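Local coordinates for nucleoprotein (Sendai virus, PDB 6M7D), which packages the viral RNA genome into a helical nucleocapsid, one subunit for every six nucleotides, and so shields it from nucleases while it serves as template, at residues R112-G117 with E126-T131; V174-V179 with K190-R195. All blocks are in the same frame, centred on the assembly; numbering follows the deposited sequence.

Contact 1. Residues R112-G117 with E126-T131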
ATOM      1  N   ARG A 112       7.261 -12.081 -39.963  1.00 24.44           N
ATOM      2  CA  ARG A 112       5.816 -12.131 -39.612  1.00 24.44           C
ATOM      3  C   ARG A 112       5.273 -10.726 -39.327  1.00 24.44           C
ATOM      4  O   ARG A 112       5.747 -10.087 -38.367  1.00 24.44           O
ATOM      5  CB  ARG A 112       5.596 -13.018 -38.382  1.00 24.44           C
ATOM      6  CG  ARG A 112       4.473 -12.536 -37.474  1.00 24.44           C
ATOM      7  CD  ARG A 112       4.333 -13.357 -36.208  1.00 24.44           C
ATOM      8  NE  ARG A 112       3.642 -14.616 -36.442  1.00 24.44           N
ATOM      9  CZ  ARG A 112       2.327 -14.776 -36.360  1.00 24.44           C
ATOM     10  NH1 ARG A 112       1.554 -13.749 -36.048  1.00 24.44           N
ATOM     11  NH2 ARG A 112       1.788 -15.959 -36.590  1.00 24.44           N
ATOM     12  N   THR A 113       4.318 -10.278 -40.148  1.00 22.38           N
ATOM     13  CA  THR A 113       3.642  -8.963 -39.978  1.00 22.38           C
ATOM     14  C   THR A 113       2.173  -9.205 -39.611  1.00 22.38           C
ATOM     15  O   THR A 113       1.406  -8.223 -39.566  1.00 22.38           O
ATOM     16  CB  THR A 113       3.752  -8.122 -41.256  1.00 22.38           C
ATOM     17  OG1 THR A 113       3.044  -6.902 -41.038  1.00 22.38           O
ATOM     18  CG2 THR A 113       3.193  -8.825 -42.473  1.00 22.38           C
ATOM     19  N   LYS A 114       1.815 -10.466 -39.340  1.00 23.15           N
ATOM     20  CA  LYS A 114       0.415 -10.864 -39.026  1.00 23.15           C
ATOM     21  C   LYS A 114      -0.077 -10.171 -37.750  1.00 23.15           C
ATOM     22  O   LYS A 114      -1.223  -9.680 -37.761  1.00 23.15           O
ATOM     23  CB  LYS A 114       0.335 -12.386 -38.873  1.00 23.15           C
ATOM     24  CG  LYS A 114       0.850 -13.185 -40.063  1.00 23.15           C
ATOM     25  CD  LYS A 114       0.874 -14.679 -39.819  1.00 23.15           C
ATOM     26  CE  LYS A 114       1.473 -15.455 -40.973  1.00 23.15           C
ATOM     27  NZ  LYS A 114       1.550 -16.905 -40.677  1.00 23.15           N
ATOM     28  N   THR A 115       0.761 -10.096 -36.712  1.00 20.73           N
ATOM     29  CA  THR A 115       0.334  -9.450 -35.441  1.00 20.73           C
ATOM     30  C   THR A 115       1.390  -8.435 -34.992  1.00 20.73           C
ATOM     31  O   THR A 115       2.041  -8.679 -33.957  1.00 20.73           O
ATOM     32  CB  THR A 115       0.086 -10.495 -34.347  1.00 20.73           C
ATOM     33  OG1 THR A 115       1.287 -11.247 -34.173  1.00 20.73           O
ATOM     34  CG2 THR A 115      -1.060 -11.428 -34.671  1.00 20.73           C
ATOM     35  N   ASP A 116       1.522  -7.335 -35.738  1.00 21.07           N
ATOM     36  CA  ASP A 116       2.484  -6.249 -35.407  1.00 21.07           C
ATOM     37  C   ASP A 116       3.897  -6.826 -35.266  1.00 21.07           C
ATOM     38  O   ASP A 116       4.608  -6.407 -34.332  1.00 21.07           O
ATOM     39  CB  ASP A 116       2.049  -5.467 -34.166  1.00 21.07           C
ATOM     40  CG  ASP A 116       0.629  -4.936 -34.256  1.00 21.07           C
ATOM     41  OD1 ASP A 116       0.039  -5.028 -35.350  1.00 21.07           O
ATOM     42  OD2 ASP A 116       0.124  -4.437 -33.231  1.00 21.07           O
ATOM     43  N   GLY A 117       4.275  -7.765 -36.138  1.00 19.32           N
ATOM     44  CA  GLY A 117       5.630  -8.346 -36.076  1.00 19.32           C
ATOM     45  C   GLY A 117       5.889  -9.106 -34.787  1.00 19.32           C
ATOM     46  O   GLY A 117       7.044  -9.525 -34.583  1.00 19.32           O
ATOM     47  N   GLU A 126       5.513 -22.233 -30.857  1.00 23.64           N
ATOM     48  CA  GLU A 126       5.022 -20.848 -31.101  1.00 23.64           C
ATOM     49  C   GLU A 126       3.488 -20.879 -31.134  1.00 23.64           C
ATOM     50  O   GLU A 126       2.938 -21.752 -31.830  1.00 23.64           O
ATOM     51  CB  GLU A 126       5.585 -20.303 -32.415  1.00 23.64           C
ATOM     52  CG  GLU A 126       4.856 -20.809 -33.645  1.00 23.64           C
ATOM     53  CD  GLU A 126       5.240 -20.107 -34.936  1.00 23.64           C
ATOM     54  OE1 GLU A 126       6.146 -19.251 -34.893  1.00 23.64           O
ATOM     55  OE2 GLU A 126       4.632 -20.416 -35.979  1.00 23.64           O
ATOM     56  N   TYR A 127       2.830 -19.947 -30.436  1.00 22.11           N
ATOM     57  CA  TYR A 127       1.343 -19.922 -30.379  1.00 22.11           C
ATOM     58  C   TYR A 127       0.790 -18.715 -31.147  1.00 22.11           C
ATOM     59  O   TYR A 127       1.198 -17.578 -30.848  1.00 22.11           O
ATOM     60  CB  TYR A 127       0.877 -19.833 -28.923  1.00 22.11           C
ATOM     61  CG  TYR A 127       1.593 -20.750 -27.965  1.00 22.11           C
ATOM     62  CD1 TYR A 127       2.909 -20.517 -27.600  1.00 22.11           C
ATOM     63  CD2 TYR A 127       0.955 -21.848 -27.414  1.00 22.11           C
ATOM     64  CE1 TYR A 127       3.574 -21.353 -26.720  1.00 22.11           C
ATOM     65  CE2 TYR A 127       1.606 -22.695 -26.531  1.00 22.11           C
ATOM     66  CZ  TYR A 127       2.921 -22.446 -26.183  1.00 22.11           C
ATOM     67  OH  TYR A 127       3.567 -23.276 -25.314  1.00 22.11           O
ATOM     68  N   GLU A 128      -0.133 -18.963 -32.085  1.00 23.72           N
ATOM     69  CA  GLU A 128      -0.777 -17.869 -32.864  1.00 23.72           C
ATOM     70  C   GLU A 128      -2.156 -17.517 -32.287  1.00 23.72           C
ATOM     71  O   GLU A 128      -2.577 -16.357 -32.453  1.00 23.72           O
ATOM     72  CB  GLU A 128      -0.836 -18.206 -34.356  1.00 23.72           C
ATOM     73  CG  GLU A 128       0.532 -18.261 -35.012  1.00 23.72           C
ATOM     74  CD  GLU A 128       0.521 -18.664 -36.476  1.00 23.72           C
ATOM     75  OE1 GLU A 128      -0.545 -19.093 -36.962  1.00 23.72           O
ATOM     76  OE2 GLU A 128       1.578 -18.546 -37.127  1.00 23.72           O
ATOM     77  N   ARG A 129      -2.849 -18.489 -31.684  1.00 24.15           N
ATOM     78  CA  ARG A 129      -4.198 -18.225 -31.111  1.00 24.15           C
ATOM     79  C   ARG A 129      -4.054 -17.205 -29.979  1.00 24.15           C
ATOM     80  O   ARG A 129      -4.862 -16.259 -29.918  1.00 24.15           O
ATOM     81  CB  ARG A 129      -4.828 -19.524 -30.600  1.00 24.15           C
ATOM     82  CG  ARG A 129      -5.165 -20.515 -31.706  1.00 24.15           C
ATOM     83  CD  ARG A 129      -5.833 -21.779 -31.201  1.00 24.15           C
ATOM     84  NE  ARG A 129      -6.072 -22.725 -32.280  1.00 24.15           N
ATOM     85  CZ  ARG A 129      -6.538 -23.957 -32.110  1.00 24.15           C
ATOM     86  NH1 ARG A 129      -6.722 -24.746 -33.155  1.00 24.15           N
ATOM     87  NH2 ARG A 129      -6.819 -24.395 -30.896  1.00 24.15           N
ATOM     88  N   THR A 130      -3.027 -17.391 -29.146  1.00 19.56           N
ATOM     89  CA  THR A 130      -2.702 -16.492 -28.046  1.00 19.56           C
ATOM     90  C   THR A 130      -2.188 -15.161 -28.570  1.00 19.56           C
ATOM     91  O   THR A 130      -2.477 -14.105 -28.000  1.00 19.56           O
ATOM     92  CB  THR A 130      -1.664 -17.140 -27.130  1.00 19.56           C
ATOM     93  OG1 THR A 130      -2.194 -18.353 -26.586  1.00 19.56           O
ATOM     94  CG2 THR A 130      -1.293 -16.209 -25.991  1.00 19.56           C
ATOM     95  N   THR A 131      -1.445 -15.189 -29.674  1.00 18.27           N
ATOM     96  CA  THR A 131      -0.874 -13.964 -30.215  1.00 18.27           C
ATOM     97  C   THR A 131      -1.950 -13.056 -30.795  1.00 18.27           C
ATOM     98  O   THR A 131      -1.906 -11.838 -30.602  1.00 18.27           O
ATOM     99  CB  THR A 131       0.173 -14.297 -31.271  1.00 18.27           C
ATOM    100  OG1 THR A 131       1.105 -15.239 -30.729  1.00 18.27           O
ATOM    101  CG2 THR A 131       0.915 -13.052 -31.668  1.00 18.27           C
TER
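Thr131 OG1 is gripped twice: it donates a hydrogen bond to Tyr127 O, four residues back in the chain, and accepts one from the backbone N of Val120 on the neighbouring strand. The carbonyl is approached in its own plane, at a C=O...OG1 angle of 156°. With OG1 anti to the carbonyl carbon, CG2 is left anti to the backbone N, and this methyl reaches the loop 112-117. It lies against Thr115, 3.8 Å from Thr115 CB and close to its hydroxyl, the two side chains crossing at about a right angle.

The charged half of the contact centres on Glu128, whose chain runs extended beyond CG to bring OE2 2.7 Å from Arg112 NH2. OE2 lies at the edge of the guanidinium, but the planes of the two groups stand 61° apart and the N-H...O angle is 120°, so this is a salt bridge with weak hydrogen-bond geometry. Lys114 NZ adds a long ion pair to the same OE2, at 3.9 Å. Two cations sharing one carboxylate oxygen would be expected to favour its ionised form.

Arg112 bends at chi3 to get there. Its other amino group, NH1, makes a weak hydrogen bond to Thr115 OG1 at 3.1 Å, while Lys114 CD lies 3.5 Å above the guanidinium plane, displaced toward the rim. This is a three-residue salt-bridge network, Arg112-Lys114-Glu128, beside a threonine pair, and it joins an inter-strand loop to the turn from outermost strand 125-127 into helix 129-135 at the margin of a mixed beta-sheet.

Contact 2. Residues V174-V179 with K190-R195. With nucleotides of chain B.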
ATOM      1  N   VAL A 174       1.017   1.957 -11.442  1.00  4.36           N
ATOM      2  CA  VAL A 174       0.381   0.736 -10.946  1.00  4.36           C
ATOM      3  C   VAL A 174       0.606   0.594  -9.443  1.00  4.36           C
ATOM      4  O   VAL A 174      -0.312   0.268  -8.675  1.00  4.36           O
ATOM      5  CB  VAL A 174       0.902  -0.484 -11.724  1.00  4.36           C
ATOM      6  CG1 VAL A 174       0.337  -1.764 -11.153  1.00  4.36           C
ATOM      7  CG2 VAL A 174       0.552  -0.357 -13.187  1.00  4.36           C
ATOM      8  N   TRP A 175       1.824   0.874  -8.993  1.00  3.82           N
ATOM      9  CA  TRP A 175       2.105   0.815  -7.562  1.00  3.82           C
ATOM     10  C   TRP A 175       1.326   1.878  -6.789  1.00  3.82           C
ATOM     11  O   TRP A 175       0.839   1.629  -5.675  1.00  3.82           O
ATOM     12  CB  TRP A 175       3.604   0.960  -7.340  1.00  3.82           C
ATOM     13  CG  TRP A 175       4.369  -0.250  -7.721  1.00  3.82           C
ATOM     14  CD1 TRP A 175       4.733  -0.626  -8.972  1.00  3.82           C
ATOM     15  CD2 TRP A 175       4.864  -1.254  -6.843  1.00  3.82           C
ATOM     16  NE1 TRP A 175       5.428  -1.800  -8.932  1.00  3.82           N
ATOM     17  CE2 TRP A 175       5.521  -2.209  -7.633  1.00  3.82           C
ATOM     18  CE3 TRP A 175       4.817  -1.439  -5.463  1.00  3.82           C
ATOM     19  CZ2 TRP A 175       6.125  -3.323  -7.092  1.00  3.82           C
ATOM     20  CZ3 TRP A 175       5.415  -2.546  -4.933  1.00  3.82           C
ATOM     21  CH2 TRP A 175       6.066  -3.470  -5.741  1.00  3.82           C
ATOM     22  N   ILE A 176       1.202   3.075  -7.359  1.00  3.59           N
ATOM     23  CA  ILE A 176       0.424   4.126  -6.717  1.00  3.59           C
ATOM     24  C   ILE A 176      -1.023   3.690  -6.570  1.00  3.59           C
ATOM     25  O   ILE A 176      -1.690   4.018  -5.583  1.00  3.59           O
ATOM     26  CB  ILE A 176       0.542   5.443  -7.504  1.00  3.59           C
ATOM     27  CG1 ILE A 176       1.960   5.984  -7.427  1.00  3.59           C
ATOM     28  CG2 ILE A 176      -0.381   6.481  -6.939  1.00  3.59           C
ATOM     29  CD1 ILE A 176       2.221   7.091  -8.386  1.00  3.59           C
ATOM     30  N   VAL A 177      -1.535   2.944  -7.548  1.00  3.82           N
ATOM     31  CA  VAL A 177      -2.855   2.348  -7.389  1.00  3.82           C
ATOM     32  C   VAL A 177      -2.870   1.441  -6.170  1.00  3.82           C
ATOM     33  O   VAL A 177      -3.758   1.544  -5.317  1.00  3.82           O
ATOM     34  CB  VAL A 177      -3.274   1.588  -8.657  1.00  3.82           C
ATOM     35  CG1 VAL A 177      -4.529   0.801  -8.385  1.00  3.82           C
ATOM     36  CG2 VAL A 177      -3.493   2.545  -9.801  1.00  3.82           C
ATOM     37  N   LEU A 178      -1.872   0.564  -6.053  1.00  3.30           N
ATOM     38  CA  LEU A 178      -1.823  -0.334  -4.898  1.00  3.30           C
ATOM     39  C   LEU A 178      -1.857   0.421  -3.576  1.00  3.30           C
ATOM     40  O   LEU A 178      -2.306  -0.126  -2.565  1.00  3.30           O
ATOM     41  CB  LEU A 178      -0.580  -1.223  -4.946  1.00  3.30           C
ATOM     42  CG  LEU A 178      -0.493  -2.228  -3.789  1.00  3.30           C
ATOM     43  CD1 LEU A 178      -1.630  -3.213  -3.872  1.00  3.30           C
ATOM     44  CD2 LEU A 178       0.828  -2.950  -3.728  1.00  3.30           C
ATOM     45  N   VAL A 179      -1.377   1.665  -3.556  1.00  2.87           N
ATOM     46  CA  VAL A 179      -1.332   2.418  -2.298  1.00  2.87           C
ATOM     47  C   VAL A 179      -2.685   2.401  -1.588  1.00  2.87           C
ATOM     48  O   VAL A 179      -2.752   2.269  -0.361  1.00  2.87           O
ATOM     49  CB  VAL A 179      -0.848   3.861  -2.529  1.00  2.87           C
ATOM     50  CG1 VAL A 179      -0.941   4.660  -1.245  1.00  2.87           C
ATOM     51  CG2 VAL A 179       0.561   3.872  -3.011  1.00  2.87           C
ATOM     52  N   LYS A 190      -9.101   9.589  -5.969  1.00  8.53           N
ATOM     53  CA  LYS A 190      -8.587  10.800  -5.346  1.00  8.53           C
ATOM     54  C   LYS A 190      -7.216  10.558  -4.731  1.00  8.53           C
ATOM     55  O   LYS A 190      -6.286  11.350  -4.922  1.00  8.53           O
ATOM     56  CB  LYS A 190      -9.581  11.283  -4.293  1.00  8.53           C
ATOM     57  CG  LYS A 190      -9.182  12.551  -3.587  1.00  8.53           C
ATOM     58  CD  LYS A 190      -9.506  12.472  -2.109  1.00  8.53           C
ATOM     59  CE  LYS A 190      -8.688  13.476  -1.320  1.00  8.53           C
ATOM     60  NZ  LYS A 190      -7.224  13.262  -1.511  1.00  8.53           N
ATOM     61  N   GLY A 191      -7.072   9.458  -3.993  1.00  6.51           N
ATOM     62  CA  GLY A 191      -5.797   9.156  -3.374  1.00  6.51           C
ATOM     63  C   GLY A 191      -4.722   8.838  -4.389  1.00  6.51           C
ATOM     64  O   GLY A 191      -3.548   9.152  -4.183  1.00  6.51           O
ATOM     65  N   PHE A 192      -5.111   8.226  -5.506  1.00  5.67           N
ATOM     66  CA  PHE A 192      -4.153   7.958  -6.567  1.00  5.67           C
ATOM     67  C   PHE A 192      -3.595   9.248  -7.124  1.00  5.67           C
ATOM     68  O   PHE A 192      -2.384   9.378  -7.308  1.00  5.67           O
ATOM     69  CB  PHE A 192      -4.792   7.150  -7.697  1.00  5.67           C
ATOM     70  CG  PHE A 192      -3.899   6.999  -8.897  1.00  5.67           C
ATOM     71  CD1 PHE A 192      -3.923   7.921  -9.924  1.00  5.67           C
ATOM     72  CD2 PHE A 192      -3.014   5.949  -8.981  1.00  5.67           C
ATOM     73  CE1 PHE A 192      -3.089   7.788 -11.003  1.00  5.67           C
ATOM     74  CE2 PHE A 192      -2.181   5.820 -10.060  1.00  5.67           C
ATOM     75  CZ  PHE A 192      -2.224   6.736 -11.070  1.00  5.67           C
ATOM     76  N   PHE A 193      -4.461  10.207  -7.433  1.00  6.38           N
ATOM     77  CA  PHE A 193      -3.954  11.431  -8.040  1.00  6.38           C
ATOM     78  C   PHE A 193      -3.218  12.284  -7.019  1.00  6.38           C
ATOM     79  O   PHE A 193      -2.271  13.001  -7.362  1.00  6.38           O
ATOM     80  CB  PHE A 193      -5.095  12.180  -8.711  1.00  6.38           C
ATOM     81  CG  PHE A 193      -5.572  11.506  -9.952  1.00  6.38           C
ATOM     82  CD1 PHE A 193      -4.714  11.318 -11.015  1.00  6.38           C
ATOM     83  CD2 PHE A 193      -6.853  11.011 -10.044  1.00  6.38           C
ATOM     84  CE1 PHE A 193      -5.136  10.676 -12.152  1.00  6.38           C
ATOM     85  CE2 PHE A 193      -7.276  10.368 -11.180  1.00  6.38           C
ATOM     86  CZ  PHE A 193      -6.419  10.202 -12.232  1.00  6.38           C
ATOM     87  N   ASN A 194      -3.588  12.160  -5.745  1.00  5.19           N
ATOM     88  CA  ASN A 194      -2.830  12.820  -4.692  1.00  5.19           C
ATOM     89  C   ASN A 194      -1.418  12.255  -4.593  1.00  5.19           C
ATOM     90  O   ASN A 194      -0.450  13.008  -4.444  1.00  5.19           O
ATOM     91  CB  ASN A 194      -3.576  12.680  -3.369  1.00  5.19           C
ATOM     92  CG  ASN A 194      -2.933  13.462  -2.248  1.00  5.19           C
ATOM     93  OD1 ASN A 194      -2.703  14.663  -2.366  1.00  5.19           O
ATOM     94  ND2 ASN A 194      -2.651  12.784  -1.142  1.00  5.19           N
ATOM     95  N   ARG A 195      -1.311  10.923  -4.624  1.00  4.30           N
ATOM     96  CA  ARG A 195       0.003  10.227  -4.594  1.00  4.30           C
ATOM     97  C   ARG A 195       0.783  10.531  -5.882  1.00  4.30           C
ATOM     98  O   ARG A 195       1.998  10.775  -5.796  1.00  4.30           O
ATOM     99  CB  ARG A 195      -0.199   8.716  -4.447  1.00  4.30           C
ATOM    100  CG  ARG A 195      -0.352   8.240  -3.009  1.00  4.30           C
ATOM    101  CD  ARG A 195       0.613   8.928  -2.064  1.00  4.30           C
ATOM    102  NE  ARG A 195      -0.000  10.064  -1.394  1.00  4.30           N
ATOM    103  CZ  ARG A 195       0.660  11.132  -0.965  1.00  4.30           C
ATOM    104  NH1 ARG A 195       1.966  11.222  -1.150  1.00  4.30           N
ATOM    105  NH2 ARG A 195       0.012  12.112  -0.365  1.00  4.30           N
TER
ATOM    106  P     U B   6      -1.186  14.256   1.968  1.00  0.00           P
ATOM    107  OP1   U B   6      -1.172  15.585   1.336  1.00  0.00           O
ATOM    108  OP2   U B   6      -1.864  13.145   1.288  1.00  0.00           O
ATOM    109  O5'   U B   6       0.309  13.819   2.260  1.00  0.00           O
ATOM    110  C5'   U B   6       1.130  14.553   3.153  1.00  0.00           C
ATOM    111  C4'   U B   6       2.333  13.753   3.567  1.00  0.00           C
ATOM    112  O4'   U B   6       1.938  12.727   4.511  1.00  0.00           O
ATOM    113  C3'   U B   6       3.027  12.976   2.467  1.00  0.00           C
ATOM    114  O3'   U B   6       3.850  13.775   1.625  1.00  0.00           O
ATOM    115  C2'   U B   6       3.770  11.905   3.254  1.00  0.00           C
ATOM    116  O2'   U B   6       4.935  12.440   3.860  1.00  0.00           O
ATOM    117  C1'   U B   6       2.760  11.592   4.359  1.00  0.00           C
ATOM    118  N1    U B   6       1.925  10.408   4.028  1.00  0.00           N
ATOM    119  C2    U B   6       2.395   9.166   4.405  1.00  0.00           C
ATOM    120  O2    U B   6       3.432   8.999   5.002  1.00  0.00           O
ATOM    121  N3    U B   6       1.622   8.100   4.067  1.00  0.00           N
ATOM    122  C4    U B   6       0.437   8.143   3.387  1.00  0.00           C
ATOM    123  O4    U B   6      -0.146   7.091   3.154  1.00  0.00           O
ATOM    124  C5    U B   6       0.010   9.456   3.023  1.00  0.00           C
ATOM    125  C6    U B   6       0.747  10.512   3.345  1.00  0.00           C
TER
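Phosphate oxygen OP2 of U6 of chain B takes hydrogen bonds from two consecutive residues of helix 188-202. Asn194 ND2 approaches to 2.6 Å at an N-H...O angle of 145°, and Arg195 NH2 makes a weaker, more bent bond to OP2 at 2.7 Å. NH2 also bonds weakly to O5' of this nucleotide, and C6 of its base sits above one guanidinium face, 4.1 Å from the plane and toward the rim. Tyr260, likewise an RNA-binding residue, adds a cation-pi contact to Arg195.

Behind this polar end, the arginine stem is set against helix 163-181. Arg195 CB abuts Ile176 CG2, and its CG lies 4.0 Å from Val179 CG1; bends at chi2 and chi3 (96°) then turn the guanidinium away toward RNA. One turn back, Phe192, with CG anti to the backbone N, presents CD2 and CE2 obliquely to the same Ile176 methyl and to Val177 CG2, 3.5 Å from CD2.

The segment axes pass 8.6 Å apart at 128°, an oblique crossing, between perpendicular and antiparallel. Outward, helix 213-225 meets Val177 and Phe192, helix 249-261 meets Val179, and helix 227-239 covers Trp175 and Leu178.

Followed from the N terminus, the chain leaves strand 99-108, enters the loop that holds 112-117, runs through strand 118-122 and turns back into strand 125-127. Contact 1 closes this excursion, with eight residues between its segments, at the outer margin of the sheet. The chain then passes through helices 129-135 and 154-160 before helix 163-181, and contact 2 closes the connection between that helix and helix 188-202, spanning ten residues. The two closures follow in series, neither nesting nor crossing. Their centres lie 34 Å apart and their nearest atoms about 20 Å: contact 1 ties the loop to the chain following strand 125-127 and to helix 129-135, far from RNA, contact 2 two RNA-side helices.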